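PDB 6DDN: probable sulfate-binding lipoprotein SubI from Mycobacterium tuberculosis, which probably binds sulfate outside the cytoplasmic membrane as the solute-binding lipoprotein of a sulfate uptake system. Local coordinates for residues A[139-150]-A[250-261]; A[290-300]-A[305-314]. All blocks are in the same frame, centred on the assembly; numbering follows the deposited sequence.

Contact 1: residues A[139-150]-A[250-261]. With SO4 (sulfate ion), chain G.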
loop_
_atom_site.group_PDB
_atom_site.type_symbol
_atom_site.label_atom_id
_atom_site.label_comp_id
_atom_site.label_asym_id
_atom_site.label_seq_id
_atom_site.Cartn_x
_atom_site.Cartn_y
_atom_site.Cartn_z
ATOM N N GLY A 139 -2.567 -1.652 6.908
ATOM C CA GLY A 139 -3.086 -1.367 5.590
ATOM C C GLY A 139 -3.484 0.084 5.470
ATOM O O GLY A 139 -3.040 0.933 6.244
ATOM N N SER A 140 -4.338 0.361 4.494
ATOM C CA SER A 140 -4.782 1.724 4.236
ATOM C C SER A 140 -6.046 1.667 3.388
ATOM O O SER A 140 -6.670 0.610 3.243
ATOM C CB SER A 140 -3.676 2.538 3.555
ATOM O OG SER A 140 -3.975 3.922 3.562
ATOM N N VAL A 141 -6.430 2.813 2.831
ATOM C CA VAL A 141 -7.516 2.898 1.866
ATOM C C VAL A 141 -7.065 3.791 0.720
ATOM O O VAL A 141 -6.193 4.651 0.881
ATOM C CB VAL A 141 -8.821 3.445 2.487
ATOM C CG1 VAL A 141 -9.388 2.464 3.492
ATOM C CG2 VAL A 141 -8.569 4.798 3.136
ATOM N N VAL A 142 -7.665 3.578 -0.448
ATOM C CA VAL A 142 -7.394 4.440 -1.588
ATOM C C VAL A 142 -8.024 5.804 -1.346
ATOM O O VAL A 142 -9.175 5.909 -0.899
ATOM C CB VAL A 142 -7.921 3.793 -2.880
ATOM C CG1 VAL A 142 -7.692 4.710 -4.060
ATOM C CG2 VAL A 142 -7.251 2.447 -3.106
ATOM N N THR A 143 -7.269 6.863 -1.631
ATOM C CA THR A 143 -7.736 8.221 -1.409
ATOM C C THR A 143 -7.286 9.112 -2.558
ATOM O O THR A 143 -6.370 8.774 -3.312
ATOM C CB THR A 143 -7.223 8.780 -0.076
ATOM O OG1 THR A 143 -7.831 10.051 0.182
ATOM C CG2 THR A 143 -5.713 8.944 -0.118
ATOM N N PHE A 144 -7.954 10.258 -2.689
ATOM C CA PHE A 144 -7.580 11.281 -3.660
ATOM C C PHE A 144 -6.652 12.274 -2.978
ATOM O O PHE A 144 -7.085 13.024 -2.101
ATOM C CB PHE A 144 -8.804 12.020 -4.196
ATOM C CG PHE A 144 -9.772 11.159 -4.952
ATOM C CD1 PHE A 144 -9.337 10.079 -5.694
ATOM C CD2 PHE A 144 -11.127 11.456 -4.937
ATOM C CE1 PHE A 144 -10.238 9.299 -6.397
ATOM C CE2 PHE A 144 -12.032 10.680 -5.635
ATOM C CZ PHE A 144 -11.588 9.600 -6.367
ATOM N N VAL A 145 -5.388 12.300 -3.376
ATOM C CA VAL A 145 -4.538 13.415 -2.980
ATOM C C VAL A 145 -4.882 14.604 -3.860
ATOM O O VAL A 145 -5.021 14.480 -5.084
ATOM C CB VAL A 145 -3.046 13.055 -3.067
ATOM C CG1 VAL A 145 -2.205 14.239 -2.618
ATOM C CG2 VAL A 145 -2.749 11.857 -2.197
ATOM N N VAL A 146 -5.031 15.765 -3.229
ATOM C CA VAL A 146 -5.616 16.938 -3.855
ATOM C C VAL A 146 -4.797 18.148 -3.432
ATOM O O VAL A 146 -4.107 18.133 -2.413
ATOM C CB VAL A 146 -7.101 17.093 -3.454
ATOM C CG1 VAL A 146 -7.237 17.843 -2.137
ATOM C CG2 VAL A 146 -7.885 17.759 -4.549
ATOM N N ARG A 147 -4.861 19.202 -4.238
ATOM C CA ARG A 147 -4.102 20.386 -3.876
ATOM C C ARG A 147 -4.835 21.177 -2.798
ATOM O O ARG A 147 -6.053 21.070 -2.633
ATOM C CB ARG A 147 -3.814 21.237 -5.109
ATOM C CG ARG A 147 -2.676 20.629 -5.895
ATOM C CD ARG A 147 -2.394 21.275 -7.235
ATOM N NE ARG A 147 -1.686 20.337 -8.108
ATOM C CZ ARG A 147 -0.487 19.810 -7.854
ATOM N NH1 ARG A 147 0.185 20.132 -6.757
ATOM N NH2 ARG A 147 0.053 18.961 -8.717
ATOM N N ALA A 148 -4.062 21.954 -2.042
ATOM C CA ALA A 148 -4.560 22.603 -0.833
ATOM C C ALA A 148 -5.835 23.386 -1.108
ATOM O O ALA A 148 -5.869 24.255 -1.984
ATOM C CB ALA A 148 -3.482 23.523 -0.259
ATOM N N GLY A 149 -6.887 23.063 -0.357
ATOM C CA GLY A 149 -8.185 23.674 -0.533
ATOM C C GLY A 149 -9.090 22.982 -1.526
ATOM O O GLY A 149 -10.238 23.415 -1.691
ATOM N N ASN A 150 -8.622 21.916 -2.172
ATOM C CA ASN A 150 -9.351 21.243 -3.241
ATOM C C ASN A 150 -9.865 22.261 -4.263
ATOM O O ASN A 150 -11.079 22.411 -4.438
ATOM C CB ASN A 150 -10.496 20.407 -2.686
ATOM C CG ASN A 150 -10.942 19.313 -3.644
ATOM O OD1 ASN A 150 -10.617 19.338 -4.831
ATOM N ND2 ASN A 150 -11.694 18.349 -3.129
ATOM N N VAL A 250 -0.871 20.093 0.166
ATOM C CA VAL A 250 -1.859 19.164 -0.365
ATOM C C VAL A 250 -2.794 18.750 0.763
ATOM O O VAL A 250 -2.488 18.909 1.946
ATOM C CB VAL A 250 -1.207 17.914 -0.998
ATOM C CG1 VAL A 250 -0.414 18.287 -2.245
ATOM C CG2 VAL A 250 -0.318 17.217 0.014
ATOM N N GLN A 251 -3.958 18.232 0.377
ATOM C CA GLN A 251 -4.853 17.543 1.296
ATOM C C GLN A 251 -5.425 16.333 0.567
ATOM O O GLN A 251 -5.051 16.042 -0.574
ATOM C CB GLN A 251 -5.952 18.472 1.826
ATOM C CG GLN A 251 -6.398 19.551 0.861
ATOM C CD GLN A 251 -7.173 20.658 1.550
ATOM O OE1 GLN A 251 -6.598 21.483 2.261
ATOM N NE2 GLN A 251 -8.486 20.678 1.348
ATOM N N HIS A 252 -6.326 15.608 1.226
ATOM C CA HIS A 252 -6.890 14.418 0.609
ATOM C C HIS A 252 -8.358 14.256 0.974
ATOM O O HIS A 252 -8.769 14.550 2.099
ATOM C CB HIS A 252 -6.108 13.152 0.997
ATOM C CG HIS A 252 -6.240 12.766 2.436
ATOM N ND1 HIS A 252 -5.481 13.340 3.434
ATOM C CD2 HIS A 252 -7.034 11.855 3.046
ATOM C CE1 HIS A 252 -5.807 12.802 4.596
ATOM N NE2 HIS A 252 -6.748 11.899 4.388
ATOM N N VAL A 253 -9.138 13.797 -0.002
ATOM C CA VAL A 253 -10.534 13.424 0.180
ATOM C C VAL A 253 -10.681 11.974 -0.252
ATOM O O VAL A 253 -10.225 11.597 -1.338
ATOM C CB VAL A 253 -11.484 14.324 -0.630
ATOM C CG1 VAL A 253 -12.897 14.252 -0.067
ATOM C CG2 VAL A 253 -10.979 15.758 -0.653
ATOM N N THR A 254 -11.300 11.168 0.592
ATOM C CA THR A 254 -11.559 9.787 0.201
ATOM C C THR A 254 -12.913 9.697 -0.490
ATOM O O THR A 254 -13.908 10.195 0.050
ATOM C CB THR A 254 -11.534 8.868 1.413
ATOM O OG1 THR A 254 -10.349 9.123 2.177
ATOM C CG2 THR A 254 -11.536 7.414 0.977
ATOM N N PRO A 255 -12.993 9.092 -1.674
ATOM C CA PRO A 255 -14.287 8.967 -2.335
ATOM C C PRO A 255 -15.235 8.150 -1.483
ATOM O O PRO A 255 -14.799 7.336 -0.646
ATOM C CB PRO A 255 -13.943 8.249 -3.649
ATOM C CG PRO A 255 -12.659 7.546 -3.377
ATOM C CD PRO A 255 -11.913 8.435 -2.429
ATOM N N PRO A 256 -16.548 8.352 -1.641
ATOM C CA PRO A 256 -17.508 7.591 -0.822
ATOM C C PRO A 256 -17.307 6.088 -0.906
ATOM O O PRO A 256 -17.407 5.395 0.114
ATOM C CB PRO A 256 -18.865 8.023 -1.394
ATOM C CG PRO A 256 -18.611 9.374 -1.973
ATOM C CD PRO A 256 -17.217 9.321 -2.524
ATOM N N GLN A 257 -17.017 5.567 -2.092
ATOM C CA GLN A 257 -16.607 4.181 -2.261
ATOM C C GLN A 257 -15.104 4.147 -2.501
ATOM O O GLN A 257 -14.595 4.850 -3.380
ATOM C CB GLN A 257 -17.341 3.516 -3.426
ATOM C CG GLN A 257 -18.856 3.583 -3.341
ATOM C CD GLN A 257 -19.530 2.605 -4.285
ATOM O OE1 GLN A 257 -19.248 1.408 -4.261
ATOM N NE2 GLN A 257 -20.422 3.113 -5.128
ATOM N N THR A 258 -14.398 3.345 -1.709
ATOM C CA THR A 258 -12.962 3.181 -1.862
ATOM C C THR A 258 -12.604 1.726 -1.597
ATOM O O THR A 258 -13.448 0.920 -1.194
ATOM C CB THR A 258 -12.180 4.113 -0.929
ATOM O OG1 THR A 258 -10.802 4.135 -1.318
ATOM C CG2 THR A 258 -12.285 3.639 0.509
ATOM N N PHE A 259 -11.338 1.392 -1.832
ATOM C CA PHE A 259 -10.849 0.028 -1.712
ATOM C C PHE A 259 -9.987 -0.126 -0.468
ATOM O O PHE A 259 -9.251 0.793 -0.092
ATOM C CB PHE A 259 -10.047 -0.382 -2.947
ATOM C CG PHE A 259 -10.150 -1.842 -3.271
ATOM C CD1 PHE A 259 -11.206 -2.321 -4.027
ATOM C CD2 PHE A 259 -9.199 -2.737 -2.809
ATOM C CE1 PHE A 259 -11.312 -3.663 -4.322
ATOM C CE2 PHE A 259 -9.298 -4.082 -3.101
ATOM C CZ PHE A 259 -10.357 -4.547 -3.860
ATOM N N LYS A 260 -10.077 -1.293 0.161
ATOM C CA LYS A 260 -9.296 -1.585 1.357
ATOM C C LYS A 260 -7.907 -2.057 0.951
ATOM O O LYS A 260 -7.762 -3.105 0.310
ATOM C CB LYS A 260 -9.997 -2.639 2.210
ATOM C CG LYS A 260 -9.295 -2.939 3.525
ATOM C CD LYS A 260 -9.658 -4.323 4.037
ATOM C CE LYS A 260 -9.439 -4.434 5.537
ATOM N NZ LYS A 260 -9.954 -5.725 6.080
ATOM N N ILE A 261 -6.890 -1.288 1.320
ATOM C CA ILE A 261 -5.506 -1.629 1.023
ATOM C C ILE A 261 -4.965 -2.492 2.154
ATOM O O ILE A 261 -5.088 -2.137 3.332
ATOM C CB ILE A 261 -4.657 -0.361 0.841
ATOM C CG1 ILE A 261 -5.204 0.477 -0.316
ATOM C CG2 ILE A 261 -3.193 -0.720 0.619
ATOM C CD1 ILE A 261 -4.339 1.670 -0.672
HETATM S S SO4 G . -18.062 7.045 -5.610
HETATM O O1 SO4 G . -17.062 6.117 -5.100
HETATM O O2 SO4 G . -17.388 8.255 -6.057
HETATM O O3 SO4 G . -18.772 6.445 -6.735
HETATM O O4 SO4 G . -19.005 7.361 -4.541
#

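Contact 2: residues A[290-300]-A[305-314]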
loop_
_atom_site.group_PDB
_atom_site.type_symbol
_atom_site.label_atom_id
_atom_site.label_comp_id
_atom_site.label_asym_id
_atom_site.label_seq_id
_atom_site.Cartn_x
_atom_site.Cartn_y
_atom_site.Cartn_z
ATOM N N GLN A 290 1.567 -1.697 16.685
ATOM C CA GLN A 290 0.304 -1.367 16.034
ATOM C C GLN A 290 -0.097 0.074 16.315
ATOM O O GLN A 290 -0.604 0.770 15.426
ATOM C CB GLN A 290 -0.790 -2.332 16.489
ATOM C CG GLN A 290 -0.636 -3.732 15.931
ATOM C CD GLN A 290 -1.000 -3.814 14.464
ATOM O OE1 GLN A 290 -2.177 -3.855 14.107
ATOM N NE2 GLN A 290 0.011 -3.836 13.602
ATOM N N LYS A 291 0.124 0.544 17.546
ATOM C CA LYS A 291 -0.099 1.953 17.845
ATOM C C LYS A 291 0.813 2.838 17.005
ATOM O O LYS A 291 0.392 3.892 16.515
ATOM C CB LYS A 291 0.130 2.222 19.333
ATOM C CG LYS A 291 -1.020 1.841 20.240
ATOM C CD LYS A 291 -0.683 2.184 21.683
ATOM C CE LYS A 291 -1.779 1.749 22.642
ATOM N NZ LYS A 291 -1.262 1.648 24.037
ATOM N N LEU A 292 2.067 2.419 16.822
ATOM C CA LEU A 292 3.031 3.242 16.098
ATOM C C LEU A 292 2.662 3.358 14.625
ATOM O O LEU A 292 2.696 4.455 14.053
ATOM C CB LEU A 292 4.437 2.664 16.261
ATOM C CG LEU A 292 5.019 2.719 17.672
ATOM C CD1 LEU A 292 6.248 1.841 17.759
ATOM C CD2 LEU A 292 5.345 4.149 18.074
ATOM N N TRP A 293 2.319 2.234 13.990
ATOM C CA TRP A 293 1.841 2.278 12.612
ATOM C C TRP A 293 0.633 3.198 12.486
ATOM O O TRP A 293 0.569 4.040 11.581
ATOM C CB TRP A 293 1.487 0.870 12.130
ATOM C CG TRP A 293 2.668 0.017 11.786
ATOM C CD1 TRP A 293 3.143 -1.045 12.497
ATOM C CD2 TRP A 293 3.515 0.142 10.637
ATOM N NE1 TRP A 293 4.237 -1.587 11.867
ATOM C CE2 TRP A 293 4.486 -0.876 10.722
ATOM C CE3 TRP A 293 3.548 1.017 9.547
ATOM C CZ2 TRP A 293 5.481 -1.043 9.758
ATOM C CZ3 TRP A 293 4.535 0.846 8.588
ATOM C CH2 TRP A 293 5.489 -0.172 8.704
ATOM N N ALA A 294 -0.336 3.048 13.393
ATOM C CA ALA A 294 -1.503 3.921 13.394
ATOM C C ALA A 294 -1.087 5.381 13.494
ATOM O O ALA A 294 -1.527 6.220 12.700
ATOM C CB ALA A 294 -2.437 3.541 14.542
ATOM N N GLN A 295 -0.214 5.698 14.455
ATOM C CA GLN A 295 0.261 7.068 14.613
ATOM C C GLN A 295 0.989 7.560 13.368
ATOM O O GLN A 295 1.007 8.767 13.098
ATOM C CB GLN A 295 1.171 7.163 15.837
ATOM C CG GLN A 295 0.432 7.010 17.156
ATOM C CD GLN A 295 1.325 6.520 18.277
ATOM O OE1 GLN A 295 2.551 6.606 18.199
ATOM N NE2 GLN A 295 0.709 5.997 19.329
ATOM N N ALA A 296 1.585 6.648 12.600
ATOM C CA ALA A 296 2.255 6.999 11.355
ATOM C C ALA A 296 1.296 7.141 10.178
ATOM O O ALA A 296 1.737 7.498 9.082
ATOM C CB ALA A 296 3.326 5.956 11.020
ATOM N N GLY A 297 0.009 6.873 10.370
ATOM C CA GLY A 297 -0.964 7.008 9.309
ATOM C C GLY A 297 -1.359 5.725 8.618
ATOM O O GLY A 297 -2.108 5.778 7.637
ATOM N N PHE A 298 -0.883 4.579 9.090
ATOM C CA PHE A 298 -1.229 3.287 8.513
ATOM C C PHE A 298 -2.291 2.627 9.383
ATOM O O PHE A 298 -2.162 2.597 10.611
ATOM C CB PHE A 298 0.004 2.387 8.399
ATOM C CG PHE A 298 1.123 2.984 7.586
ATOM C CD1 PHE A 298 1.976 3.925 8.139
ATOM C CD2 PHE A 298 1.328 2.594 6.272
ATOM C CE1 PHE A 298 3.005 4.473 7.394
ATOM C CE2 PHE A 298 2.357 3.135 5.524
ATOM C CZ PHE A 298 3.195 4.078 6.085
ATOM N N ARG A 299 -3.330 2.105 8.750
ATOM C CA ARG A 299 -4.444 1.536 9.496
ATOM C C ARG A 299 -4.046 0.202 10.115
ATOM O O ARG A 299 -3.705 -0.736 9.383
ATOM C CB ARG A 299 -5.654 1.379 8.582
ATOM C CG ARG A 299 -6.381 2.689 8.359
ATOM C CD ARG A 299 -7.296 2.657 7.155
ATOM N NE ARG A 299 -7.904 3.965 6.930
ATOM C CZ ARG A 299 -9.202 4.220 7.055
ATOM N NH1 ARG A 299 -10.042 3.254 7.407
ATOM N NH2 ARG A 299 -9.661 5.446 6.834
ATOM N N PRO A 300 -4.073 0.069 11.436
ATOM C CA PRO A 300 -3.624 -1.173 12.068
ATOM C C PRO A 300 -4.667 -2.275 11.968
ATOM O O PRO A 300 -5.859 -2.031 11.771
ATOM C CB PRO A 300 -3.406 -0.759 13.526
ATOM C CG PRO A 300 -4.411 0.327 13.737
ATOM C CD PRO A 300 -4.490 1.076 12.427
ATOM N N VAL A 305 -6.408 -1.483 18.784
ATOM C CA VAL A 305 -5.741 -0.273 18.316
ATOM C C VAL A 305 -6.552 0.378 17.203
ATOM O O VAL A 305 -6.669 1.608 17.141
ATOM C CB VAL A 305 -4.304 -0.591 17.864
ATOM C CG1 VAL A 305 -3.634 0.649 17.278
ATOM C CG2 VAL A 305 -3.496 -1.138 19.030
ATOM N N ALA A 306 -7.131 -0.433 16.315
ATOM C CA ALA A 306 -7.961 0.114 15.247
ATOM C C ALA A 306 -9.182 0.828 15.812
ATOM O O ALA A 306 -9.620 1.849 15.269
ATOM C CB ALA A 306 -8.381 -0.996 14.284
ATOM N N ALA A 307 -9.744 0.305 16.903
ATOM C CA ALA A 307 -10.824 1.013 17.582
ATOM C C ALA A 307 -10.331 2.331 18.163
ATOM O O ALA A 307 -11.008 3.361 18.050
ATOM C CB ALA A 307 -11.423 0.132 18.678
ATOM N N ASP A 308 -9.143 2.320 18.780
ATOM C CA ASP A 308 -8.605 3.530 19.396
ATOM C C ASP A 308 -8.332 4.619 18.368
ATOM O O ASP A 308 -8.413 5.809 18.691
ATOM C CB ASP A 308 -7.323 3.203 20.162
ATOM C CG ASP A 308 -7.562 2.261 21.321
ATOM O OD1 ASP A 308 -8.736 1.933 21.588
ATOM O OD2 ASP A 308 -6.574 1.841 21.960
ATOM N N PHE A 309 -8.005 4.238 17.136
ATOM C CA PHE A 309 -7.686 5.193 16.083
ATOM C C PHE A 309 -8.794 5.308 15.047
ATOM O O PHE A 309 -8.600 5.965 14.018
ATOM C CB PHE A 309 -6.366 4.809 15.408
ATOM C CG PHE A 309 -5.155 5.147 16.227
ATOM C CD1 PHE A 309 -4.713 4.287 17.217
ATOM C CD2 PHE A 309 -4.470 6.332 16.020
ATOM C CE1 PHE A 309 -3.606 4.596 17.979
ATOM C CE2 PHE A 309 -3.360 6.648 16.779
ATOM C CZ PHE A 309 -2.927 5.780 17.760
ATOM N N ALA A 310 -9.956 4.696 15.302
ATOM C CA ALA A 310 -11.054 4.737 14.340
ATOM C C ALA A 310 -11.482 6.164 14.029
ATOM O O ALA A 310 -11.976 6.439 12.930
ATOM C CB ALA A 310 -12.243 3.933 14.866
ATOM N N ASP A 311 -11.290 7.082 14.973
ATOM C CA ASP A 311 -11.679 8.469 14.780
ATOM C C ASP A 311 -10.720 9.244 13.885
ATOM O O ASP A 311 -11.034 10.380 13.513
ATOM C CB ASP A 311 -11.796 9.160 16.136
ATOM C CG ASP A 311 -10.474 9.227 16.870
ATOM O OD1 ASP A 311 -9.998 8.176 17.350
ATOM O OD2 ASP A 311 -9.903 10.331 16.954
ATOM N N LEU A 312 -9.562 8.673 13.537
ATOM C CA LEU A 312 -8.673 9.268 12.547
ATOM C C LEU A 312 -8.629 8.495 11.242
ATOM O O LEU A 312 -8.167 9.040 10.234
ATOM C CB LEU A 312 -7.238 9.381 13.084
ATOM C CG LEU A 312 -6.972 10.340 14.242
ATOM C CD1 LEU A 312 -7.816 11.604 14.151
ATOM C CD2 LEU A 312 -7.248 9.618 15.514
ATOM N N PHE A 313 -9.075 7.249 11.241
ATOM C CA PHE A 313 -9.172 6.456 10.030
ATOM C C PHE A 313 -10.649 6.245 9.725
ATOM O O PHE A 313 -11.217 5.201 10.070
ATOM C CB PHE A 313 -8.429 5.134 10.200
ATOM C CG PHE A 313 -6.974 5.302 10.523
ATOM C CD1 PHE A 313 -6.144 6.022 9.678
ATOM C CD2 PHE A 313 -6.436 4.748 11.670
ATOM C CE1 PHE A 313 -4.804 6.182 9.969
ATOM C CE2 PHE A 313 -5.096 4.904 11.969
ATOM C CZ PHE A 313 -4.279 5.623 11.118
ATOM N N PRO A 314 -11.299 7.216 9.086
ATOM C CA PRO A 314 -12.759 7.170 8.963
ATOM C C PRO A 314 -13.214 6.098 7.988
ATOM O O PRO A 314 -12.602 5.881 6.940
ATOM C CB PRO A 314 -13.109 8.572 8.452
ATOM C CG PRO A 314 -11.906 8.983 7.676
ATOM C CD PRO A 314 -10.720 8.382 8.393
#

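Contact 1: residues A[139-150]-A[250-261]
Phe-144 and Pro-255 meet where an antiparallel strand pairing is interrupted, and the proline lies over one face of the aromatic ring. Pro-255 CD stands 4.0 Å from the centroid of the Phe-144 ring, 13° off its normal, a CH-pi contact. This broken pairing is part of the mixed sheet of the solute-binding fold, and strand 257-261 resumes it after the loop. On one side Val-253 and Gln-251 exchange backbone hydrogen bonds with Phe-144 and Val-146; on the other Ile-261 exchanges them with Ser-140, and Val-142 N bonds to Phe-259 O. Between them side chains take over. With its OG1 anti to the backbone N (chi1 -167°), Thr-258 directs that hydroxyl at Val-142 O, a hydrogen bond whose 2.4 Å length is doubtful. The hydroxyls of Thr-143 and Thr-254 form a weak bond at 3.3 Å, their side chains crossing at about a right angle. Val-142 sends CG2 across to Ile-261 CD1, at 3.9 Å, again roughly perpendicular. Just after the loop that separates the two strands, Gln-257 N donates to a sulfate ion, probably from the crystallisation liquor, that Trp-157 N also binds. Strand 138-147 thus runs between strands 250-253 and 257-267 on one side and strand 232-236 on the other, with helix 237-245 against Val-141, Val-145 and His-252, and strand 318-320 touching Val-141 and Lys-260.

Contact 2: residues A[290-300]-A[305-314]
The ring of Phe-309 carries the methyl group of Ala-294 squarely over one face: Ala-294 CB is 3.5 Å from the Phe-309 ring centroid and 9° off the normal. In the ring plane, at an edge, lies Val-305 O of its own segment, and Gln-295 CG approaches obliquely, 3.6 Å from Phe-309 CZ. Phe-313 is treated differently. Arg-299 CG rides over one face, nearer the ring's CG and CD1 than its middle, in a CH-pi contact 3.8 Å from the Phe-313 centroid, whereas Ala-294 O and Gly-297 CA border the edge. That edge therefore lies against the end of helix 287-295, where the positive phi of Gly-297 belongs to a Schellman motif.

The side chains of Arg-299 and Phe-313 run alongside each other in opposite senses, and the stretched arginine chain carries its guanidinium past the ring, its plane turned 50° from that of the aromatic group. Phe-313 CB sits centrally over one guanidinium face, 3.4 Å from Arg-299 CZ. In that same guanidinium plane NH2 points almost straight at Pro-314 O, a 3.0 Å hydrogen bond with an angle of 173° at the hydrogen, although the donor stands above the carbonyl plane. A salt bridge from NE to Glu-237 further fixes the group and would help balance its charge.

Val-305 supplies the apolar wedge. Its CG1, anti to the backbone N, lies 3.6 Å from Pro-300 CG, while CG2 faces Gln-290 CB and Lys-291 CG. The contact thus folds helix 303-308 and the loop after it back over helix 287-295 and the short strand 299-300, with helix 237-245 meeting Phe-313 and Pro-314 through Glu-237, and helix 63-74 packing on Leu-292 and Trp-293.

How the contacts relate
Both segments of contact 1 precede those of contact 2 in the sequence, and the centres of the two contacts lie 16 Å apart. Strands 138-147 and 299-300 are side by side in one mixed sheet. The join is direct: Gly-139 O and Arg-299 N are 2.8 Å apart, a probable hydrogen bond, and the arginine side chain continues over Ser-140 and Val-141. Contact 2 lies beside the start of strand 138-147, probably near where the chain passes between lobes, as in other solute-binding proteins of this type. The helix-and-loop region of contact 2 is thereby tied to that strand through Arg-299, which also reaches Glu-237 at the start of helix 237-245.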